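Local coordinates for ubiquitin-like-specific protease 2 (Saccharomyces cerevisiae, PDB 5LNB), which cleaves SUMO from modified proteins as a cysteine protease of the peptidase C48 family, this chain holding its catalytic domain, at residues A[43-57]-A[264-276]. Sequence-based numbering, arbitrary orientation.
Sequences LFNKDWVNDSILDFF and ARKNLRHTLKLLQ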
ATOM      1  N   LEU A  43       9.947 -10.389  -9.774  1.00 34.18           N
ATOM      2  CA  LEU A  43       9.176 -11.437  -9.112  1.00 30.57           C
ATOM      3  C   LEU A  43       9.793 -12.827  -9.291  1.00 34.31           C
ATOM      4  O   LEU A  43       9.118 -13.843  -9.073  1.00 42.35           O
ATOM      5  CB  LEU A  43       7.728 -11.426  -9.618  1.00 26.85           C
ATOM      6  CG  LEU A  43       6.923 -10.145  -9.337  1.00 27.43           C
ATOM      7  CD1 LEU A  43       5.593 -10.132 -10.094  1.00 26.31           C
ATOM      8  CD2 LEU A  43       6.682  -9.950  -7.842  1.00 22.00           C
ATOM      9  N   PHE A  44      11.052 -12.905  -9.687  1.00 33.54           N
ATOM     10  CA  PHE A  44      11.771 -14.168  -9.697  1.00 36.59           C
ATOM     11  C   PHE A  44      12.745 -14.222  -8.526  1.00 38.74           C
ATOM     12  O   PHE A  44      13.165 -13.192  -7.989  1.00 39.74           O
ATOM     13  CB  PHE A  44      12.510 -14.364 -11.022  1.00 38.76           C
ATOM     14  CG  PHE A  44      11.603 -14.686 -12.177  1.00 37.33           C
ATOM     15  CD1 PHE A  44      11.238 -15.998 -12.444  1.00 40.78           C
ATOM     16  CD2 PHE A  44      11.109 -13.681 -12.989  1.00 32.10           C
ATOM     17  CE1 PHE A  44      10.403 -16.301 -13.509  1.00 37.51           C
ATOM     18  CE2 PHE A  44      10.271 -13.976 -14.049  1.00 37.81           C
ATOM     19  CZ  PHE A  44       9.920 -15.287 -14.311  1.00 34.44           C
ATOM     20  N   ASN A  45      13.078 -15.446  -8.116  1.00 40.98           N
ATOM     21  CA  ASN A  45      13.982 -15.666  -6.992  1.00 39.46           C
ATOM     22  C   ASN A  45      13.528 -14.873  -5.772  1.00 40.96           C
ATOM     23  O   ASN A  45      12.429 -15.094  -5.254  1.00 42.91           O
ATOM     24  CB  ASN A  45      15.415 -15.283  -7.373  1.00 42.06           C
ATOM     25  CG  ASN A  45      15.907 -16.007  -8.622  1.00 53.73           C
ATOM     26  OD1 ASN A  45      15.853 -17.239  -8.713  1.00 47.46           O
ATOM     27  ND2 ASN A  45      16.381 -15.236  -9.598  1.00 62.49           N
ATOM     28  N   LYS A  46      14.366 -13.944  -5.317  1.00 36.74           N
ATOM     29  CA  LYS A  46      14.044 -13.057  -4.207  1.00 36.47           C
ATOM     30  C   LYS A  46      14.528 -11.652  -4.513  1.00 38.09           C
ATOM     31  O   LYS A  46      15.110 -10.976  -3.659  1.00 36.47           O
ATOM     32  CB  LYS A  46      14.652 -13.559  -2.893  1.00 41.93           C
ATOM     33  CG  LYS A  46      14.102 -14.896  -2.435  1.00 36.02           C
ATOM     34  CD  LYS A  46      14.936 -15.496  -1.355  1.00 38.78           C
ATOM     35  CE  LYS A  46      14.486 -16.919  -1.068  1.00 46.68           C
ATOM     36  NZ  LYS A  46      15.282 -17.519   0.032  1.00 56.51           N
ATOM     37  N   ASP A  47      14.311 -11.198  -5.744  1.00 33.66           N
ATOM     38  CA  ASP A  47      14.759  -9.869  -6.128  1.00 31.98           C
ATOM     39  C   ASP A  47      13.962  -8.801  -5.393  1.00 30.37           C
ATOM     40  O   ASP A  47      12.803  -9.004  -5.017  1.00 26.64           O
ATOM     41  CB  ASP A  47      14.622  -9.668  -7.635  1.00 38.66           C
ATOM     42  CG  ASP A  47      15.690 -10.406  -8.428  1.00 44.12           C
ATOM     43  OD1 ASP A  47      16.481 -11.166  -7.833  1.00 46.71           O
ATOM     44  OD2 ASP A  47      15.738 -10.213  -9.657  1.00 49.93           O
ATOM     45  N   TRP A  48      14.607  -7.655  -5.178  1.00 29.81           N
ATOM     46  CA  TRP A  48      13.914  -6.484  -4.654  1.00 27.18           C
ATOM     47  C   TRP A  48      12.702  -6.160  -5.521  1.00 24.83           C
ATOM     48  O   TRP A  48      12.782  -6.174  -6.747  1.00 25.82           O
ATOM     49  CB  TRP A  48      14.867  -5.285  -4.593  1.00 27.83           C
ATOM     50  CG  TRP A  48      14.187  -4.023  -4.134  1.00 34.34           C
ATOM     51  CD1 TRP A  48      13.709  -3.751  -2.880  1.00 33.69           C
ATOM     52  CD2 TRP A  48      13.892  -2.871  -4.931  1.00 30.94           C
ATOM     53  NE1 TRP A  48      13.147  -2.497  -2.848  1.00 33.71           N
ATOM     54  CE2 TRP A  48      13.243  -1.938  -4.096  1.00 31.80           C
ATOM     55  CE3 TRP A  48      14.120  -2.535  -6.271  1.00 30.14           C
ATOM     56  CZ2 TRP A  48      12.814  -0.699  -4.558  1.00 30.16           C
ATOM     57  CZ3 TRP A  48      13.697  -1.302  -6.723  1.00 30.97           C
ATOM     58  CH2 TRP A  48      13.051  -0.400  -5.872  1.00 25.32           C
ATOM     59  N   VAL A  49      11.570  -5.904  -4.879  1.00 24.83           N
ATOM     60  CA  VAL A  49      10.338  -5.588  -5.593  1.00 24.84           C
ATOM     61  C   VAL A  49      10.349  -4.101  -5.936  1.00 26.47           C
ATOM     62  O   VAL A  49      10.395  -3.254  -5.041  1.00 24.59           O
ATOM     63  CB  VAL A  49       9.108  -5.954  -4.751  1.00 20.95           C
ATOM     64  CG1 VAL A  49       7.852  -5.504  -5.442  1.00 20.69           C
ATOM     65  CG2 VAL A  49       9.060  -7.457  -4.502  1.00 21.89           C
ATOM     66  N   ASN A  50      10.303  -3.778  -7.231  1.00 21.62           N
ATOM     67  CA  ASN A  50      10.401  -2.371  -7.623  1.00 28.16           C
ATOM     68  C   ASN A  50       9.061  -1.642  -7.446  1.00 22.50           C
ATOM     69  O   ASN A  50       8.022  -2.242  -7.160  1.00 19.49           O
ATOM     70  CB  ASN A  50      10.895  -2.240  -9.069  1.00 26.79           C
ATOM     71  CG  ASN A  50      10.000  -2.959 -10.063  1.00 30.22           C
ATOM     72  OD1 ASN A  50       8.805  -2.675 -10.169  1.00 29.80           O
ATOM     73  ND2 ASN A  50      10.576  -3.903 -10.793  1.00 35.52           N
ATOM     74  N   ASP A  51       9.108  -0.312  -7.609  1.00 25.60           N
ATOM     75  CA  ASP A  51       7.932   0.531  -7.378  1.00 22.81           C
ATOM     76  C   ASP A  51       6.786   0.175  -8.316  1.00 28.09           C
ATOM     77  O   ASP A  51       5.612   0.266  -7.932  1.00 26.32           O
ATOM     78  CB  ASP A  51       8.295   2.001  -7.561  1.00 34.37           C
ATOM     79  CG  ASP A  51       9.449   2.429  -6.689  1.00 63.66           C
ATOM     80  OD1 ASP A  51       9.384   2.198  -5.464  1.00 73.48           O
ATOM     81  OD2 ASP A  51      10.424   2.996  -7.224  1.00 75.71           O
ATOM     82  N   SER A  52       7.103  -0.186  -9.565  1.00 25.12           N
ATOM     83  CA  SER A  52       6.057  -0.478 -10.538  1.00 26.96           C
ATOM     84  C   SER A  52       5.209  -1.651 -10.082  1.00 25.28           C
ATOM     85  O   SER A  52       3.973  -1.592 -10.107  1.00 26.71           O
ATOM     86  CB  SER A  52       6.674  -0.772 -11.906  1.00 27.92           C
ATOM     87  OG  SER A  52       7.409   0.342 -12.359  1.00 37.95           O
ATOM     88  N   ILE A  53       5.866  -2.735  -9.680  1.00 26.97           N
ATOM     89  CA  ILE A  53       5.149  -3.923  -9.242  1.00 23.75           C
ATOM     90  C   ILE A  53       4.343  -3.617  -7.990  1.00 18.67           C
ATOM     91  O   ILE A  53       3.161  -3.959  -7.889  1.00 21.97           O
ATOM     92  CB  ILE A  53       6.133  -5.080  -9.004  1.00 21.56           C
ATOM     93  CG1 ILE A  53       6.769  -5.539 -10.325  1.00 23.78           C
ATOM     94  CG2 ILE A  53       5.423  -6.212  -8.312  1.00 19.56           C
ATOM     95  CD1 ILE A  53       5.768  -6.007 -11.364  1.00 26.13           C
ATOM     96  N   LEU A  54       4.969  -2.965  -7.019  1.00 17.46           N
ATOM     97  CA  LEU A  54       4.281  -2.728  -5.757  1.00 25.97           C
ATOM     98  C   LEU A  54       3.110  -1.768  -5.934  1.00 23.00           C
ATOM     99  O   LEU A  54       2.013  -2.026  -5.425  1.00 20.89           O
ATOM    100  CB  LEU A  54       5.262  -2.209  -4.712  1.00 26.11           C
ATOM    101  CG  LEU A  54       4.610  -2.196  -3.332  1.00 21.64           C
ATOM    102  CD1 LEU A  54       5.575  -2.753  -2.338  1.00 22.57           C
ATOM    103  CD2 LEU A  54       4.168  -0.770  -2.965  1.00 21.79           C
ATOM    104  N   ASP A  55       3.313  -0.654  -6.652  1.00 16.96           N
ATOM    105  CA  ASP A  55       2.201   0.286  -6.822  1.00 17.08           C
ATOM    106  C   ASP A  55       1.081  -0.329  -7.657  1.00 22.80           C
ATOM    107  O   ASP A  55      -0.098  -0.078  -7.395  1.00 24.84           O
ATOM    108  CB  ASP A  55       2.683   1.616  -7.425  1.00 18.15           C
ATOM    109  CG  ASP A  55       3.543   2.430  -6.448  1.00 27.04           C
ATOM    110  OD1 ASP A  55       3.259   2.402  -5.245  1.00 24.32           O
ATOM    111  OD2 ASP A  55       4.515   3.085  -6.870  1.00 29.67           O
ATOM    112  N   PHE A  56       1.419  -1.160  -8.649  1.00 21.56           N
ATOM    113  CA  PHE A  56       0.367  -1.828  -9.402  1.00 18.11           C
ATOM    114  C   PHE A  56      -0.484  -2.712  -8.500  1.00 21.48           C
ATOM    115  O   PHE A  56      -1.718  -2.663  -8.544  1.00 22.59           O
ATOM    116  CB  PHE A  56       0.942  -2.664 -10.539  1.00 21.54           C
ATOM    117  CG  PHE A  56      -0.099  -3.501 -11.220  1.00 24.40           C
ATOM    118  CD1 PHE A  56      -0.996  -2.924 -12.099  1.00 23.73           C
ATOM    119  CD2 PHE A  56      -0.215  -4.853 -10.949  1.00 23.32           C
ATOM    120  CE1 PHE A  56      -1.965  -3.688 -12.726  1.00 24.81           C
ATOM    121  CE2 PHE A  56      -1.190  -5.614 -11.568  1.00 20.89           C
ATOM    122  CZ  PHE A  56      -2.064  -5.027 -12.457  1.00 21.98           C
ATOM    123  N   PHE A  57       0.157  -3.537  -7.672  1.00 21.19           N
ATOM    124  CA  PHE A  57      -0.601  -4.521  -6.911  1.00 19.52           C
ATOM    125  C   PHE A  57      -1.342  -3.921  -5.723  1.00 23.14           C
ATOM    126  O   PHE A  57      -2.430  -4.398  -5.382  1.00 22.39           O
ATOM    127  CB  PHE A  57       0.320  -5.639  -6.450  1.00 16.89           C
ATOM    128  CG  PHE A  57       0.414  -6.761  -7.424  1.00 22.48           C
ATOM    129  CD1 PHE A  57      -0.722  -7.486  -7.766  1.00 22.48           C
ATOM    130  CD2 PHE A  57       1.627  -7.104  -7.999  1.00 18.40           C
ATOM    131  CE1 PHE A  57      -0.651  -8.545  -8.675  1.00 20.11           C
ATOM    132  CE2 PHE A  57       1.706  -8.171  -8.899  1.00 22.66           C
ATOM    133  CZ  PHE A  57       0.566  -8.888  -9.232  1.00 20.51           C
ATOM    134  N   ALA A 264       4.164 -16.650  -2.257  1.00 28.95           N
ATOM    135  CA  ALA A 264       3.457 -15.443  -2.667  1.00 28.29           C
ATOM    136  C   ALA A 264       4.057 -14.848  -3.933  1.00 28.57           C
ATOM    137  O   ALA A 264       3.329 -14.412  -4.832  1.00 28.45           O
ATOM    138  CB  ALA A 264       3.472 -14.416  -1.532  1.00 22.99           C
ATOM    139  N   ARG A 265       5.385 -14.819  -4.019  1.00 29.02           N
ATOM    140  CA  ARG A 265       6.055 -14.289  -5.200  1.00 27.15           C
ATOM    141  C   ARG A 265       5.586 -14.995  -6.468  1.00 30.98           C
ATOM    142  O   ARG A 265       5.280 -14.355  -7.479  1.00 35.54           O
ATOM    143  CB  ARG A 265       7.558 -14.451  -5.027  1.00 28.04           C
ATOM    144  CG  ARG A 265       8.372 -13.308  -5.519  1.00 31.31           C
ATOM    145  CD  ARG A 265       9.812 -13.588  -5.196  1.00 32.16           C
ATOM    146  NE  ARG A 265      10.294 -12.749  -4.113  1.00 30.92           N
ATOM    147  CZ  ARG A 265      10.823 -11.549  -4.299  1.00 32.72           C
ATOM    148  NH1 ARG A 265      10.923 -11.070  -5.530  1.00 33.59           N
ATOM    149  NH2 ARG A 265      11.252 -10.836  -3.263  1.00 33.40           N
ATOM    150  N   LYS A 266       5.542 -16.325  -6.436  1.00 34.29           N
ATOM    151  CA  LYS A 266       5.127 -17.066  -7.619  1.00 35.71           C
ATOM    152  C   LYS A 266       3.678 -16.757  -7.971  1.00 33.68           C
ATOM    153  O   LYS A 266       3.330 -16.641  -9.153  1.00 33.74           O
ATOM    154  CB  LYS A 266       5.333 -18.566  -7.400  1.00 38.55           C
ATOM    155  CG  LYS A 266       4.640 -19.430  -8.429  1.00 42.25           C
ATOM    156  CD  LYS A 266       4.926 -20.905  -8.238  1.00 50.20           C
ATOM    157  CE  LYS A 266       4.693 -21.671  -9.549  1.00 62.49           C
ATOM    158  NZ  LYS A 266       5.336 -23.028  -9.560  1.00 68.64           N
ATOM    159  N   ASN A 267       2.822 -16.593  -6.959  1.00 31.94           N
ATOM    160  CA  ASN A 267       1.413 -16.348  -7.248  1.00 32.02           C
ATOM    161  C   ASN A 267       1.211 -14.961  -7.847  1.00 32.31           C
ATOM    162  O   ASN A 267       0.367 -14.781  -8.737  1.00 33.10           O
ATOM    163  CB  ASN A 267       0.575 -16.557  -5.990  1.00 34.50           C
ATOM    164  CG  ASN A 267       0.447 -18.035  -5.625  1.00 54.18           C
ATOM    165  OD1 ASN A 267       0.148 -18.868  -6.480  1.00 57.36           O
ATOM    166  ND2 ASN A 267       0.699 -18.367  -4.360  1.00 61.39           N
ATOM    167  N   LEU A 268       1.999 -13.978  -7.404  1.00 24.88           N
ATOM    168  CA  LEU A 268       1.961 -12.666  -8.039  1.00 24.67           C
ATOM    169  C   LEU A 268       2.389 -12.750  -9.503  1.00 24.42           C
ATOM    170  O   LEU A 268       1.792 -12.096 -10.365  1.00 24.00           O
ATOM    171  CB  LEU A 268       2.838 -11.678  -7.269  1.00 24.09           C
ATOM    172  CG  LEU A 268       2.448 -11.349  -5.818  1.00 21.04           C
ATOM    173  CD1 LEU A 268       3.543 -10.513  -5.187  1.00 20.62           C
ATOM    174  CD2 LEU A 268       1.096 -10.613  -5.740  1.00 19.87           C
ATOM    175  N   ARG A 269       3.408 -13.564  -9.809  1.00 27.53           N
ATOM    176  CA  ARG A 269       3.821 -13.742 -11.202  1.00 27.45           C
ATOM    177  C   ARG A 269       2.700 -14.352 -12.024  1.00 29.36           C
ATOM    178  O   ARG A 269       2.407 -13.893 -13.132  1.00 32.52           O
ATOM    179  CB  ARG A 269       5.061 -14.627 -11.305  1.00 32.90           C
ATOM    180  CG  ARG A 269       6.349 -14.004 -10.866  1.00 39.72           C
ATOM    181  CD  ARG A 269       7.531 -14.701 -11.549  1.00 43.70           C
ATOM    182  NE  ARG A 269       7.359 -16.149 -11.694  1.00 44.73           N
ATOM    183  CZ  ARG A 269       7.728 -17.052 -10.787  1.00 45.46           C
ATOM    184  NH1 ARG A 269       8.277 -16.663  -9.647  1.00 40.99           N
ATOM    185  NH2 ARG A 269       7.543 -18.345 -11.018  1.00 46.45           N
ATOM    186  N   HIS A 270       2.065 -15.398 -11.493  1.00 30.16           N
ATOM    187  CA  HIS A 270       0.948 -16.019 -12.196  1.00 30.60           C
ATOM    188  C   HIS A 270      -0.174 -15.019 -12.447  1.00 29.08           C
ATOM    189  O   HIS A 270      -0.806 -15.044 -13.507  1.00 32.09           O
ATOM    190  CB  HIS A 270       0.429 -17.224 -11.409  1.00 38.75           C
ATOM    191  CG  HIS A 270      -0.564 -18.053 -12.168  1.00 58.83           C
ATOM    192  ND1 HIS A 270      -1.897 -18.129 -11.821  1.00 61.95           N
ATOM    193  CD2 HIS A 270      -0.420 -18.830 -13.269  1.00 64.10           C
ATOM    194  CE1 HIS A 270      -2.528 -18.924 -12.668  1.00 63.99           C
ATOM    195  NE2 HIS A 270      -1.654 -19.362 -13.557  1.00 64.79           N
ATOM    196  N   THR A 271      -0.445 -14.137 -11.483  1.00 28.33           N
ATOM    197  CA  THR A 271      -1.503 -13.150 -11.681  1.00 28.17           C
ATOM    198  C   THR A 271      -1.154 -12.195 -12.816  1.00 30.83           C
ATOM    199  O   THR A 271      -1.959 -11.974 -13.728  1.00 29.60           O
ATOM    200  CB  THR A 271      -1.756 -12.370 -10.391  1.00 30.99           C
ATOM    201  OG1 THR A 271      -2.216 -13.262  -9.366  1.00 32.31           O
ATOM    202  CG2 THR A 271      -2.794 -11.279 -10.631  1.00 23.02           C
ATOM    203  N   LEU A 272       0.044 -11.610 -12.768  1.00 30.72           N
ATOM    204  CA  LEU A 272       0.467 -10.696 -13.822  1.00 27.71           C
ATOM    205  C   LEU A 272       0.507 -11.406 -15.168  1.00 30.93           C
ATOM    206  O   LEU A 272      -0.087 -10.944 -16.150  1.00 27.06           O
ATOM    207  CB  LEU A 272       1.833 -10.107 -13.475  1.00 27.09           C
ATOM    208  CG  LEU A 272       1.827  -8.853 -12.616  1.00 29.48           C
ATOM    209  CD1 LEU A 272       3.254  -8.373 -12.373  1.00 28.09           C
ATOM    210  CD2 LEU A 272       0.994  -7.763 -13.306  1.00 28.72           C
ATOM    211  N   LYS A 273       1.203 -12.543 -15.225  1.00 32.67           N
ATOM    212  CA  LYS A 273       1.281 -13.317 -16.455  1.00 33.86           C
ATOM    213  C   LYS A 273      -0.105 -13.539 -17.046  1.00 35.82           C
ATOM    214  O   LYS A 273      -0.315 -13.386 -18.252  1.00 36.42           O
ATOM    215  CB  LYS A 273       1.980 -14.652 -16.183  1.00 33.09           C
ATOM    216  CG  LYS A 273       2.320 -15.423 -17.452  1.00 41.82           C
ATOM    217  CD  LYS A 273       3.190 -14.566 -18.365  1.00 44.50           C
ATOM    218  CE  LYS A 273       3.152 -15.037 -19.805  1.00 46.16           C
ATOM    219  NZ  LYS A 273       3.848 -14.059 -20.681  1.00 45.01           N
ATOM    220  N   LEU A 274      -1.070 -13.889 -16.197  1.00 34.29           N
ATOM    221  CA  LEU A 274      -2.432 -14.120 -16.663  1.00 34.27           C
ATOM    222  C   LEU A 274      -3.053 -12.835 -17.204  1.00 40.21           C
ATOM    223  O   LEU A 274      -3.666 -12.835 -18.280  1.00 43.05           O
ATOM    224  CB  LEU A 274      -3.262 -14.700 -15.521  1.00 38.63           C
ATOM    225  CG  LEU A 274      -4.678 -15.219 -15.758  1.00 51.47           C
ATOM    226  CD1 LEU A 274      -4.874 -15.700 -17.189  1.00 59.27           C
ATOM    227  CD2 LEU A 274      -4.944 -16.351 -14.764  1.00 54.13           C
ATOM    228  N   LEU A 275      -2.903 -11.724 -16.471  1.00 34.74           N
ATOM    229  CA  LEU A 275      -3.416 -10.447 -16.956  1.00 34.49           C
ATOM    230  C   LEU A 275      -2.809 -10.082 -18.307  1.00 41.00           C
ATOM    231  O   LEU A 275      -3.484  -9.482 -19.155  1.00 35.38           O
ATOM    232  CB  LEU A 275      -3.143  -9.338 -15.936  1.00 28.99           C
ATOM    233  CG  LEU A 275      -3.921  -9.388 -14.617  1.00 30.91           C
ATOM    234  CD1 LEU A 275      -3.546  -8.212 -13.724  1.00 26.87           C
ATOM    235  CD2 LEU A 275      -5.428  -9.406 -14.864  1.00 28.03           C
ATOM    236  N   GLN A 276      -1.540 -10.436 -18.522  1.00 37.42           N
ATOM    237  CA  GLN A 276      -0.893 -10.146 -19.794  1.00 35.97           C
ATOM    238  C   GLN A 276      -1.494 -10.990 -20.909  1.00 41.86           C
ATOM    239  O   GLN A 276      -1.759 -10.491 -22.010  1.00 40.33           O
ATOM    240  CB  GLN A 276       0.607 -10.397 -19.675  1.00 35.10           C
ATOM    241  CG  GLN A 276       1.448  -9.728 -20.732  1.00 36.07           C
ATOM    242  CD  GLN A 276       2.356 -10.706 -21.432  1.00 37.70           C
ATOM    243  OE1 GLN A 276       2.300 -11.906 -21.173  1.00 42.78           O
ATOM    244  NE2 GLN A 276       3.200 -10.202 -22.326  1.00 36.35           N
TER
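R265 reaches into the loop that leads to helix 51-67 and grips D47 end-on: NH1 (2.8 Å) and NH2 (3.0 Å) both donate to D47 O. The NH1 bond lies in the carbonyl plane on a lone pair, whereas NH2 comes in tilted from it. K46 CA sits over the centre of one guanidinium face, so the loop backbone covers one face of the group as well as accepting its hydrogen bonds, and NH2 also forms a salt bridge with D214, which pairs the charge. One turn on, R269 NH1 points at L43 O, 3.0 Å away, in a nearly straight bond (167°) within the guanidinium plane. A bend at chi3 lays this guanidinium flat on F44, planes 12° apart; R269 CD stands over the ring centre, while the cation itself is off-centre. In this Ulp1-type cysteine protease domain, the two arginines thus tie helix 264-285 to a loop about 220 residues earlier. Beyond them the interface turns apolar, with the short helix axes crossing at 79°. L268 CD2 stands over one face of F57 in a CH-pi contact, 3.9 Å from the ring centroid, and F56 covers the opposite face. L272 divides its branches: CD1 meets L43 and I53, CD2 touches F56 CE2 at 3.5 Å.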